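Local coordinates for protein phosphoacetylglucosamine mutase (Aspergillus lentulus, PDB 5O9X) that interconverts N-acetylglucosamine 6-phosphate and N-acetylglucosamine 1-phosphate, a phosphomutase step on the route to UDP-N-acetylglucosamine, at residues M65-H70 with A131-A136; R33-L38 with A73-V78; L330-V335 with V375-E380; Q336-N341 with S356-T361. The protein carries 1 engineered substitution. One frame throughout, in Å; residues are numbered along the deposited sequence.

Four contacts from two alpha/beta domains face one bound sugar bisphosphate. Contacts 1 and 2 alternate along the chain and share the sheet of strands 32-35, 75-81, 61-66, 127-132 and 155-161; their centres lie about 9 Å apart, and the backbone of Thr67 is hydrogen-bonded to that of Gly77 where they meet. Contacts 3 and 4 follow later in the chain and share strand 332-337, contact 4 nested inside the loop that contact 3 closes, with centres about 12 Å apart. Between the pairs the centres are about 26 to 33 Å apart, yet all four touch G16. His70 of contact 1 and Arg33 of contact 2 bind its 1-phosphate, whereas Glu380 of contact 3 takes its sugar hydroxyls: the ligand bridges the domains.

Contact 1 (M65-H70 with A131-A136); sequences MVTAAH and ARDTRA. Engineered in segment 65-70: Ala69 (natural residue Ser). With G16 (1,6-di-O-phosphono-alpha-D-glucopyranose), chain B.
At the C-terminal ends of parallel strands 61-66 and 127-132 of domain I, the phosphoserine loop of the phosphohexomutases leaves the sheet, and Val66 pairs with Arg132 at its root. Val66 N bonds to Ala131 O, and Asp133 N returns to Val66 O at 3.2 Å. Thr67 OG1, anti to its backbone N (chi1 -179°), donates to Asp133 OD2 at 2.6 Å from above the carboxylate plane. The same OD2 receives Arg135 NE at 2.9 Å through its syn lone pair, a salt bridge nearly in the guanidinium plane. One face of that guanidinium lies on Ala68 CB, 3.6 Å from the plane, while NH2 makes a weak bond to Ala69 O and another to Asn71 O. Thr67 OG1 also accepts from Ala69 N at 2.8 Å, closing an ST turn. Ala69 is engineered from the natural Ser, and its CB stands 3.1 Å from G16 O2X, which His70 ND1 grips at 2.7 Å. With OD1 accepting from Arg135 N in an Asx turn and OD2 from two donors, the carboxylate is held at both oxygens and, through Thr67, is tied to the turn that presents residue 69 to the phosphate; the buried ion pair probably keeps Asp133 charged.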
# COMPACT_ATOMS: atom_id res chain seq x y z
N MET A 65 -0.50 5.77 -11.85
CA MET A 65 0.83 5.85 -11.21
C MET A 65 1.71 4.83 -11.92
O MET A 65 1.33 3.63 -11.98
CB MET A 65 0.71 5.47 -9.73
CG MET A 65 2.06 5.52 -8.98
SD MET A 65 2.68 7.21 -8.84
CE MET A 65 4.33 6.84 -8.29
N VAL A 66 2.86 5.25 -12.43
CA VAL A 66 3.75 4.32 -13.11
C VAL A 66 4.84 3.92 -12.07
O VAL A 66 5.69 4.72 -11.72
CB VAL A 66 4.39 4.93 -14.36
CG1 VAL A 66 5.38 3.91 -15.00
CG2 VAL A 66 3.23 5.34 -15.33
N THR A 67 4.74 2.68 -11.55
CA THR A 67 5.65 2.23 -10.55
C THR A 67 5.48 0.71 -10.49
O THR A 67 4.42 0.17 -10.79
CB THR A 67 5.29 2.85 -9.12
OG1 THR A 67 6.24 2.38 -8.19
CG2 THR A 67 3.89 2.40 -8.60
N ALA A 68 6.55 0.05 -10.09
CA ALA A 68 6.48 -1.33 -9.58
C ALA A 68 6.77 -1.41 -8.05
O ALA A 68 6.97 -2.52 -7.54
CB ALA A 68 7.36 -2.29 -10.39
N ALA A 69 6.75 -0.25 -7.33
CA ALA A 69 6.63 -0.24 -5.81
C ALA A 69 7.77 -1.01 -5.09
O ALA A 69 8.91 -0.57 -5.19
CB ALA A 69 5.27 -0.80 -5.43
N HIS A 70 7.52 -2.20 -4.47
CA HIS A 70 8.57 -2.94 -3.76
C HIS A 70 9.48 -3.74 -4.71
O HIS A 70 10.56 -4.24 -4.28
CB HIS A 70 7.96 -3.98 -2.74
CG HIS A 70 7.56 -5.28 -3.35
ND1 HIS A 70 6.30 -5.47 -3.91
CD2 HIS A 70 8.24 -6.44 -3.52
CE1 HIS A 70 6.23 -6.71 -4.39
NE2 HIS A 70 7.39 -7.31 -4.16
N ALA A 131 1.82 10.25 -12.62
CA ALA A 131 3.11 10.51 -12.00
C ALA A 131 3.85 9.19 -12.06
O ALA A 131 3.28 8.17 -12.54
CB ALA A 131 2.90 10.93 -10.56
N ARG A 132 5.12 9.19 -11.63
CA ARG A 132 5.89 8.01 -11.70
C ARG A 132 6.91 8.07 -10.56
O ARG A 132 7.18 9.17 -10.03
CB ARG A 132 6.69 7.97 -13.04
CG ARG A 132 7.64 9.17 -13.29
CD ARG A 132 7.83 9.41 -14.85
NE ARG A 132 8.98 10.32 -15.24
CZ ARG A 132 9.05 11.47 -15.89
NH1 ARG A 132 7.97 12.26 -16.28
NH2 ARG A 132 10.30 11.91 -16.11
N ASP A 133 7.45 6.91 -10.20
CA ASP A 133 8.54 6.89 -9.23
C ASP A 133 9.87 7.09 -10.07
O ASP A 133 9.79 7.53 -11.22
CB ASP A 133 8.53 5.58 -8.37
CG ASP A 133 8.80 4.33 -9.20
OD1 ASP A 133 9.17 4.44 -10.40
OD2 ASP A 133 8.65 3.20 -8.62
N THR A 134 11.03 6.75 -9.50
CA THR A 134 12.32 7.11 -10.07
C THR A 134 12.85 6.10 -11.09
O THR A 134 13.98 6.27 -11.56
CB THR A 134 13.40 7.33 -8.98
OG1 THR A 134 13.47 6.14 -8.15
CG2 THR A 134 13.06 8.59 -8.13
N ARG A 135 12.06 5.03 -11.37
CA ARG A 135 12.57 3.89 -12.12
C ARG A 135 13.07 4.36 -13.54
O ARG A 135 12.53 5.30 -14.08
CB ARG A 135 11.50 2.80 -12.29
CG ARG A 135 11.26 1.95 -10.98
CD ARG A 135 9.92 1.21 -11.05
NE ARG A 135 9.73 0.74 -9.64
CZ ARG A 135 10.29 -0.40 -9.20
NH1 ARG A 135 10.94 -1.26 -10.04
NH2 ARG A 135 10.18 -0.71 -7.90
N ALA A 136 14.07 3.69 -14.08
CA ALA A 136 14.74 4.18 -15.31
C ALA A 136 13.77 4.20 -16.48
O ALA A 136 13.81 5.13 -17.34
CB ALA A 136 15.88 3.29 -15.63
C1 G16 B . 1.46 -4.82 -3.51
C2 G16 B . 0.06 -4.64 -2.92
C3 G16 B . 0.03 -5.18 -1.46
C4 G16 B . 0.48 -6.63 -1.32
C5 G16 B . 1.87 -6.74 -1.92
C6 G16 B . 2.36 -8.15 -2.13
O1 G16 B . 2.39 -4.04 -2.74
O2 G16 B . -0.43 -3.26 -2.97
O3 G16 B . -1.24 -4.95 -0.98
O4 G16 B . 0.57 -7.13 0.08
O5 G16 B . 1.91 -6.27 -3.29
O6 G16 B . 1.39 -8.82 -3.06
P G16 B . 1.71 -10.32 -3.57
O1P G16 B . 2.01 -11.21 -2.34
O2P G16 B . 2.98 -10.27 -4.45
O3P G16 B . 0.54 -10.79 -4.46
P' G16 B . 3.30 -2.85 -3.39
O1X G16 B . 2.45 -2.15 -4.49
O2X G16 B . 4.49 -3.54 -4.14
O3X G16 B . 3.86 -2.03 -2.28
O HOH W 1 8.47 4.75 -13.08

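Contact 2 (R33-L38 with A73-V78); sequences RMKADL and AEDNGV. Unlike the reference sequence in segment 33-38: Lys35 (reference Arg). With G16 (1,6-di-O-phosphono-alpha-D-glucopyranose), chain B.
The 1-phosphate pocket of G16 is served from an edge strand of the domain I sheet, where Arg33 lies opposite Gly77 in a non-hydrogen-bonded antiparallel pair with CA atoms 4.1 Å apart. Arg33 CG, anti to its backbone N (chi1 -163°), rests 3.6 Å from Asn76 O, and the chain then bends at chi3 (-71°). Both terminal nitrogens meet the phosphate at the guanidinium edge: NH1 donates to O2X and NH2 to O1X, each at 2.7 Å, an almost coplanar fork that would favour the doubly charged phosphate. Asn71 OD1 takes another bond from NH1. Behind it, Met34 and Asn76 form the hydrogen-bonded pair, with Met34 N to Asn76 O at 3.1 Å and Asn76 N to Met34 O at 3.0 Å. Ala36 N then reaches Glu74 O as the first strand turns into a 3-10 segment. At the exposed end, the extended Lys35 chain crosses that of Glu74, its NZ making a long salt bridge of 3.7 Å to OE1. The axes of the short segments 33-35 and 75-78 make 149°, antiparallel. Strand 32-35 is outermost in the sheet, 75-81 is followed across it by strand 61-66, and helix 40-56 packs on Met34 and Val78.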
# COMPACT_ATOMS: atom_id res chain seq x y z
N ARG A 33 2.34 -5.43 -13.70
CA ARG A 33 3.69 -5.27 -13.20
C ARG A 33 4.58 -6.37 -13.78
O ARG A 33 4.24 -7.54 -13.72
CB ARG A 33 3.63 -5.41 -11.66
CG ARG A 33 4.88 -4.86 -11.02
CD ARG A 33 4.66 -4.85 -9.51
NE ARG A 33 3.71 -3.85 -9.01
CZ ARG A 33 3.55 -3.66 -7.66
NH1 ARG A 33 4.38 -4.30 -6.78
NH2 ARG A 33 2.70 -2.74 -7.16
N MET A 34 5.73 -6.00 -14.31
CA MET A 34 6.57 -6.96 -15.01
C MET A 34 7.88 -6.30 -15.37
O MET A 34 8.05 -5.09 -15.11
CB MET A 34 5.86 -7.42 -16.30
CG MET A 34 5.67 -6.31 -17.31
SD MET A 34 4.32 -6.64 -18.47
CE MET A 34 2.80 -6.50 -17.53
N LYS A 35 8.78 -7.06 -16.01
CA LYS A 35 10.03 -6.47 -16.52
C LYS A 35 9.67 -5.31 -17.46
O LYS A 35 8.79 -5.45 -18.32
CB LYS A 35 11.00 -7.51 -17.15
CG LYS A 35 12.44 -7.03 -17.14
CD LYS A 35 13.39 -8.11 -17.64
CE LYS A 35 14.67 -7.52 -18.23
NZ LYS A 35 15.70 -8.60 -18.20
N ALA A 36 10.37 -4.18 -17.30
CA ALA A 36 9.94 -2.90 -17.92
C ALA A 36 9.99 -2.99 -19.44
O ALA A 36 9.23 -2.28 -20.11
CB ALA A 36 10.79 -1.75 -17.45
N ASP A 37 10.86 -3.86 -19.99
CA ASP A 37 10.91 -3.95 -21.50
C ASP A 37 9.64 -4.59 -22.11
O ASP A 37 9.45 -4.53 -23.33
CB ASP A 37 12.19 -4.61 -22.04
CG ASP A 37 12.41 -6.03 -21.51
OD1 ASP A 37 11.52 -6.60 -20.80
OD2 ASP A 37 13.49 -6.59 -21.81
N LEU A 38 8.78 -5.18 -21.27
CA LEU A 38 7.51 -5.75 -21.73
C LEU A 38 6.33 -4.81 -21.71
O LEU A 38 5.24 -5.17 -22.21
CB LEU A 38 7.13 -6.96 -20.90
CG LEU A 38 8.13 -8.11 -20.89
CD1 LEU A 38 7.73 -9.22 -19.89
CD2 LEU A 38 8.41 -8.65 -22.33
N ALA A 73 14.46 -2.98 -9.34
CA ALA A 73 14.58 -1.83 -10.27
C ALA A 73 14.27 -2.16 -11.73
O ALA A 73 13.80 -1.24 -12.43
CB ALA A 73 16.01 -1.23 -10.18
N GLU A 74 14.50 -3.41 -12.20
CA GLU A 74 14.30 -3.71 -13.63
C GLU A 74 12.80 -3.77 -13.97
O GLU A 74 12.41 -3.76 -15.14
CB GLU A 74 14.92 -5.08 -14.00
CG GLU A 74 14.16 -6.25 -13.34
CD GLU A 74 14.73 -7.64 -13.71
OE1 GLU A 74 15.56 -7.74 -14.64
OE2 GLU A 74 14.32 -8.62 -13.06
N ASP A 75 11.95 -3.83 -12.96
CA ASP A 75 10.47 -3.89 -13.23
C ASP A 75 9.87 -2.49 -13.32
O ASP A 75 10.44 -1.49 -12.86
CB ASP A 75 9.73 -4.64 -12.11
CG ASP A 75 10.02 -6.15 -12.10
OD1 ASP A 75 10.64 -6.67 -13.08
OD2 ASP A 75 9.60 -6.83 -11.13
N ASN A 76 8.67 -2.40 -13.90
CA ASN A 76 7.83 -1.26 -13.72
C ASN A 76 6.38 -1.73 -13.79
O ASN A 76 6.13 -2.98 -13.83
CB ASN A 76 8.15 -0.09 -14.71
CG ASN A 76 7.93 1.28 -14.06
OD1 ASN A 76 7.13 1.38 -13.12
ND2 ASN A 76 8.68 2.35 -14.50
N GLY A 77 5.44 -0.82 -13.70
CA GLY A 77 4.06 -1.24 -13.67
C GLY A 77 3.17 -0.05 -13.71
O GLY A 77 3.61 1.12 -13.71
N VAL A 78 1.88 -0.30 -13.72
CA VAL A 78 0.93 0.84 -13.87
C VAL A 78 -0.29 0.51 -13.10
O VAL A 78 -0.95 -0.52 -13.42
CB VAL A 78 0.44 1.07 -15.33
CG1 VAL A 78 0.04 2.49 -15.52
CG2 VAL A 78 1.46 0.75 -16.35
C1 G16 B . 1.46 -4.82 -3.51
C2 G16 B . 0.06 -4.64 -2.92
C3 G16 B . 0.03 -5.18 -1.46
C4 G16 B . 0.48 -6.63 -1.32
C5 G16 B . 1.87 -6.74 -1.92
C6 G16 B . 2.36 -8.15 -2.13
O1 G16 B . 2.39 -4.04 -2.74
O2 G16 B . -0.43 -3.26 -2.97
O3 G16 B . -1.24 -4.95 -0.98
O4 G16 B . 0.57 -7.13 0.08
O5 G16 B . 1.91 -6.27 -3.29
O6 G16 B . 1.39 -8.82 -3.06
P G16 B . 1.71 -10.32 -3.57
O1P G16 B . 2.01 -11.21 -2.34
O2P G16 B . 2.98 -10.27 -4.45
O3P G16 B . 0.54 -10.79 -4.46
P' G16 B . 3.30 -2.85 -3.39
O1X G16 B . 2.45 -2.15 -4.49
O2X G16 B . 4.49 -3.54 -4.14
O3X G16 B . 3.86 -2.03 -2.28

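Contact 3 (L330-V335 with V375-E380); sequences LKIGVV and VGVYFE. With G16 (1,6-di-O-phosphono-alpha-D-glucopyranose), chain B.
Val375 and Ile332 start a parallel pairing of strands 332-337 and 375-379 in which the backbone bonds alternate between the two strands. Val375 N gives to Lys331 O at 3.2 Å, Gly333 N to Val375 O, Val377 N to Gly333 O at 2.9 Å, and Val335 N to Val377 O at 2.8 Å. One step on, water 2 accepts from Phe379 N at 3.2 Å and is placed to donate to Val335 O, though other acceptors compete for its protons. The outward backbone groups are bonded too: Val334 to Pro355 and Val357, Gly376 to Thr388, Tyr378 to Thr386. The side chains that meet across the strands touch through carbon atoms. Ile332 and Val375 lie side by side, pointing the same way, and Ile332 CG2 touches Val377 CG2 at 4.0 Å, the side chains crossing at a slant. On the other face Val335 CB meets Tyr378 CB at 3.6 Å. Past the strand, the carboxylate of Glu380 accepts from the sugar, O3 to OE1 at 2.5 Å and O4 to OE2 at 2.8 Å; OE2 has a second donor in Gly362 N. Strands 356-359 and 385-389 flank the pair. Helix 306-324 covers Leu330, Val377 and Phe379, helix 363-370 Tyr378.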
# COMPACT_ATOMS: atom_id res chain seq x y z
N LEU A 330 -17.76 4.75 18.79
CA LEU A 330 -16.67 4.47 17.83
C LEU A 330 -16.16 3.03 17.98
O LEU A 330 -15.04 2.80 18.42
CB LEU A 330 -15.51 5.47 17.96
CG LEU A 330 -15.64 6.96 17.63
CD1 LEU A 330 -14.30 7.61 18.02
CD2 LEU A 330 -15.91 7.21 16.16
N LYS A 331 -16.97 2.08 17.56
CA LYS A 331 -16.55 0.66 17.46
C LYS A 331 -15.35 0.47 16.43
O LYS A 331 -15.46 0.69 15.20
CB LYS A 331 -17.75 -0.29 17.17
CG LYS A 331 -19.00 -0.26 18.10
CD LYS A 331 -18.69 0.02 19.57
CE LYS A 331 -18.71 -1.24 20.43
NZ LYS A 331 -18.18 -0.93 21.80
N ILE A 332 -14.23 0.05 16.99
CA ILE A 332 -13.04 -0.18 16.18
C ILE A 332 -12.98 -1.66 15.74
O ILE A 332 -13.21 -2.56 16.54
CB ILE A 332 -11.76 0.17 17.01
CG1 ILE A 332 -11.83 1.60 17.51
CG2 ILE A 332 -10.46 -0.06 16.21
CD1 ILE A 332 -10.84 1.84 18.63
N GLY A 333 -12.56 -1.89 14.52
CA GLY A 333 -12.24 -3.23 14.12
C GLY A 333 -10.87 -3.20 13.42
O GLY A 333 -10.47 -2.16 12.83
N VAL A 334 -10.16 -4.35 13.47
CA VAL A 334 -8.86 -4.47 12.78
C VAL A 334 -8.91 -5.49 11.63
O VAL A 334 -9.24 -6.68 11.84
CB VAL A 334 -7.74 -4.83 13.76
CG1 VAL A 334 -6.34 -4.83 13.03
CG2 VAL A 334 -7.77 -3.86 15.01
N VAL A 335 -8.53 -5.06 10.43
CA VAL A 335 -8.50 -5.95 9.27
C VAL A 335 -7.06 -6.38 9.08
O VAL A 335 -6.16 -5.52 9.12
CB VAL A 335 -9.01 -5.22 8.03
CG1 VAL A 335 -8.99 -6.13 6.80
CG2 VAL A 335 -10.50 -4.82 8.31
N VAL A 375 -14.53 2.77 12.90
CA VAL A 375 -13.08 3.05 12.69
C VAL A 375 -12.45 1.71 12.16
O VAL A 375 -12.45 0.72 12.88
CB VAL A 375 -12.43 3.45 14.05
CG1 VAL A 375 -10.97 3.74 13.86
CG2 VAL A 375 -13.17 4.70 14.67
N GLY A 376 -11.98 1.67 10.92
CA GLY A 376 -11.48 0.37 10.44
C GLY A 376 -9.93 0.51 10.33
O GLY A 376 -9.40 1.27 9.47
N VAL A 377 -9.21 -0.18 11.19
CA VAL A 377 -7.74 -0.05 11.16
C VAL A 377 -7.32 -1.19 10.22
O VAL A 377 -7.67 -2.35 10.46
CB VAL A 377 -7.14 -0.26 12.53
CG1 VAL A 377 -5.58 -0.23 12.45
CG2 VAL A 377 -7.63 0.85 13.47
N TYR A 378 -6.60 -0.88 9.14
CA TYR A 378 -6.11 -2.00 8.32
C TYR A 378 -4.67 -1.87 7.84
O TYR A 378 -4.31 -0.90 7.21
CB TYR A 378 -7.06 -2.27 7.15
CG TYR A 378 -7.30 -1.13 6.19
CD1 TYR A 378 -6.64 -1.06 4.92
CD2 TYR A 378 -8.22 -0.16 6.52
CE1 TYR A 378 -6.93 0.02 4.05
CE2 TYR A 378 -8.49 0.91 5.68
CZ TYR A 378 -7.90 0.96 4.45
OH TYR A 378 -8.30 2.05 3.73
N PHE A 379 -3.84 -2.84 8.21
CA PHE A 379 -2.43 -2.92 7.76
C PHE A 379 -2.11 -4.32 7.23
O PHE A 379 -2.65 -5.27 7.79
CB PHE A 379 -1.45 -2.51 8.89
CG PHE A 379 -1.34 -1.01 9.07
CD1 PHE A 379 -0.26 -0.33 8.56
CD2 PHE A 379 -2.37 -0.29 9.74
CE1 PHE A 379 -0.15 1.06 8.68
CE2 PHE A 379 -2.30 1.10 9.87
CZ PHE A 379 -1.15 1.75 9.35
N GLU A 380 -1.21 -4.46 6.24
CA GLU A 380 -0.61 -5.72 5.94
C GLU A 380 0.67 -5.74 6.70
O GLU A 380 1.21 -4.64 6.99
CB GLU A 380 -0.37 -5.82 4.41
CG GLU A 380 -1.73 -5.87 3.69
CD GLU A 380 -1.55 -5.99 2.19
OE1 GLU A 380 -1.26 -4.98 1.52
OE2 GLU A 380 -1.69 -7.10 1.68
C1 G16 B . 1.46 -4.82 -3.51
C2 G16 B . 0.06 -4.64 -2.92
C3 G16 B . 0.03 -5.18 -1.46
C4 G16 B . 0.48 -6.63 -1.32
C5 G16 B . 1.87 -6.74 -1.92
C6 G16 B . 2.36 -8.15 -2.13
O1 G16 B . 2.39 -4.04 -2.74
O2 G16 B . -0.43 -3.26 -2.97
O3 G16 B . -1.24 -4.95 -0.98
O4 G16 B . 0.57 -7.13 0.08
O5 G16 B . 1.91 -6.27 -3.29
O6 G16 B . 1.39 -8.82 -3.06
P G16 B . 1.71 -10.32 -3.57
O1P G16 B . 2.01 -11.21 -2.34
O2P G16 B . 2.98 -10.27 -4.45
O3P G16 B . 0.54 -10.79 -4.46
P' G16 B . 3.30 -2.85 -3.39
O1X G16 B . 2.45 -2.15 -4.49
O2X G16 B . 4.49 -3.54 -4.14
O3X G16 B . 3.86 -2.03 -2.28
O HOH W 2 -3.75 -5.02 10.58

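Contact 4 (Q336-N341 with S356-T361); sequences QTAYAN and SVCTNT. With G16 (1,6-di-O-phosphono-alpha-D-glucopyranose), chain B.
The Tyr339 ring is met at its edge by two threonine hydroxyls lying near its plane, Thr361 OG1 across the contact and Thr337 OG1 from its own segment. Thr361 OG1 stands 3.3 Å from Tyr339 CE2, and the two side chains cross at about a right angle; Phe503 also meets the ring, with planes at about 60°, and Tyr339 OH bonds to Arg505. Water 3 lies 2.7 Å from Thr337 OG1, which is held between its backbone N and carbonyl carbon (chi1 72°), and 2.8 Å from Thr361 OG1. The strands meet in parallel at Gln336 and Cys358: Gln336 N gives to Val357 O at 2.8 Å, and Thr359 N to Gln336 O at 2.9 Å. Cys358 SG, anti to its backbone N, packs 3.5 Å from Ala338 N. That amide instead donates to water 4, which in turn donates to Thr359 O. The chain folds into a type I turn from Thr337 to Ala340, and Asn341 then caps helix 342-350 of this beta-alpha-beta unit. Two waters therefore tie the segments past the Gln336-Cys358 pair, and Thr361 CG2 lies 3.5 Å from G16 O4, so this threonine meets the ligand by a methyl contact while its hydroxyl is bound to water 3.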
# COMPACT_ATOMS: atom_id res chain seq x y z
N GLN A 336 -6.86 -7.70 8.88
CA GLN A 336 -5.55 -8.29 8.71
C GLN A 336 -5.55 -9.13 7.44
O GLN A 336 -6.62 -9.35 6.82
CB GLN A 336 -5.14 -9.15 9.94
CG GLN A 336 -5.10 -8.34 11.30
CD GLN A 336 -4.45 -9.19 12.34
OE1 GLN A 336 -4.95 -10.24 12.72
NE2 GLN A 336 -3.31 -8.77 12.80
N THR A 337 -4.36 -9.63 7.06
CA THR A 337 -4.30 -10.77 6.13
C THR A 337 -3.62 -11.95 6.83
O THR A 337 -3.15 -11.83 7.97
CB THR A 337 -3.63 -10.43 4.78
OG1 THR A 337 -2.18 -10.26 4.95
CG2 THR A 337 -4.17 -9.05 4.28
N ALA A 338 -3.48 -13.06 6.10
CA ALA A 338 -2.94 -14.30 6.65
C ALA A 338 -1.44 -14.14 6.95
O ALA A 338 -0.93 -14.91 7.76
CB ALA A 338 -3.23 -15.45 5.66
N TYR A 339 -0.77 -13.10 6.40
CA TYR A 339 0.65 -12.89 6.67
C TYR A 339 0.83 -12.28 8.07
O TYR A 339 2.00 -12.15 8.52
CB TYR A 339 1.23 -11.89 5.63
CG TYR A 339 1.38 -12.58 4.28
CD1 TYR A 339 2.40 -13.53 4.09
CD2 TYR A 339 0.42 -12.41 3.29
CE1 TYR A 339 2.53 -14.21 2.91
CE2 TYR A 339 0.56 -13.08 2.07
CZ TYR A 339 1.59 -14.02 1.93
OH TYR A 339 1.71 -14.76 0.77
N ALA A 340 -0.26 -11.81 8.72
CA ALA A 340 -0.11 -11.26 10.06
C ALA A 340 0.40 -12.30 11.05
O ALA A 340 -0.05 -13.46 11.05
CB ALA A 340 -1.43 -10.69 10.60
N ASN A 341 1.35 -11.91 11.87
CA ASN A 341 1.84 -12.85 12.89
C ASN A 341 0.69 -13.26 13.83
O ASN A 341 -0.12 -12.42 14.26
CB ASN A 341 2.92 -12.15 13.72
CG ASN A 341 3.73 -13.12 14.50
OD1 ASN A 341 3.30 -13.54 15.59
ND2 ASN A 341 4.86 -13.52 13.95
N SER A 356 -11.37 -8.76 14.79
CA SER A 356 -10.50 -8.75 13.60
C SER A 356 -11.11 -9.55 12.44
O SER A 356 -11.96 -10.44 12.64
CB SER A 356 -9.09 -9.27 13.94
OG SER A 356 -9.15 -10.61 14.32
N VAL A 357 -10.74 -9.20 11.21
CA VAL A 357 -11.29 -9.86 10.02
C VAL A 357 -10.02 -10.16 9.20
O VAL A 357 -9.11 -9.34 9.17
CB VAL A 357 -12.21 -8.88 9.25
CG1 VAL A 357 -12.74 -9.53 7.95
CG2 VAL A 357 -13.38 -8.51 10.18
N CYS A 358 -9.96 -11.34 8.55
CA CYS A 358 -8.81 -11.65 7.71
C CYS A 358 -9.30 -11.61 6.29
O CYS A 358 -10.34 -12.20 5.97
CB CYS A 358 -8.27 -13.07 8.10
SG CYS A 358 -6.75 -13.48 7.21
N THR A 359 -8.62 -10.88 5.41
CA THR A 359 -9.01 -10.78 4.01
C THR A 359 -7.89 -11.27 3.10
O THR A 359 -6.77 -11.55 3.57
CB THR A 359 -9.37 -9.33 3.54
OG1 THR A 359 -8.17 -8.54 3.45
CG2 THR A 359 -10.36 -8.62 4.52
N ASN A 360 -8.18 -11.35 1.81
CA ASN A 360 -7.11 -11.62 0.80
C ASN A 360 -6.02 -10.54 0.84
O ASN A 360 -6.29 -9.41 1.25
CB ASN A 360 -7.69 -11.61 -0.64
CG ASN A 360 -8.55 -12.84 -0.95
OD1 ASN A 360 -8.80 -13.69 -0.09
ND2 ASN A 360 -9.01 -12.91 -2.18
N THR A 361 -4.82 -10.90 0.36
CA THR A 361 -3.73 -9.97 0.17
C THR A 361 -4.11 -8.90 -0.85
O THR A 361 -4.75 -9.21 -1.90
CB THR A 361 -2.47 -10.73 -0.23
OG1 THR A 361 -1.93 -11.27 0.96
CG2 THR A 361 -1.40 -9.83 -0.86
C1 G16 B . 1.46 -4.82 -3.51
C2 G16 B . 0.06 -4.64 -2.92
C3 G16 B . 0.03 -5.18 -1.46
C4 G16 B . 0.48 -6.63 -1.32
C5 G16 B . 1.87 -6.74 -1.92
C6 G16 B . 2.36 -8.15 -2.13
O1 G16 B . 2.39 -4.04 -2.74
O2 G16 B . -0.43 -3.26 -2.97
O3 G16 B . -1.24 -4.95 -0.98
O4 G16 B . 0.57 -7.13 0.08
O5 G16 B . 1.91 -6.27 -3.29
O6 G16 B . 1.39 -8.82 -3.06
P G16 B . 1.71 -10.32 -3.57
O1P G16 B . 2.01 -11.21 -2.34
O2P G16 B . 2.98 -10.27 -4.45
O3P G16 B . 0.54 -10.79 -4.46
P' G16 B . 3.30 -2.85 -3.39
O1X G16 B . 2.45 -2.15 -4.49
O2X G16 B . 4.49 -3.54 -4.14
O3X G16 B . 3.86 -2.03 -2.28
O HOH W 3 -0.97 -9.34 2.77
O HOH W 4 -4.82 -13.45 3.38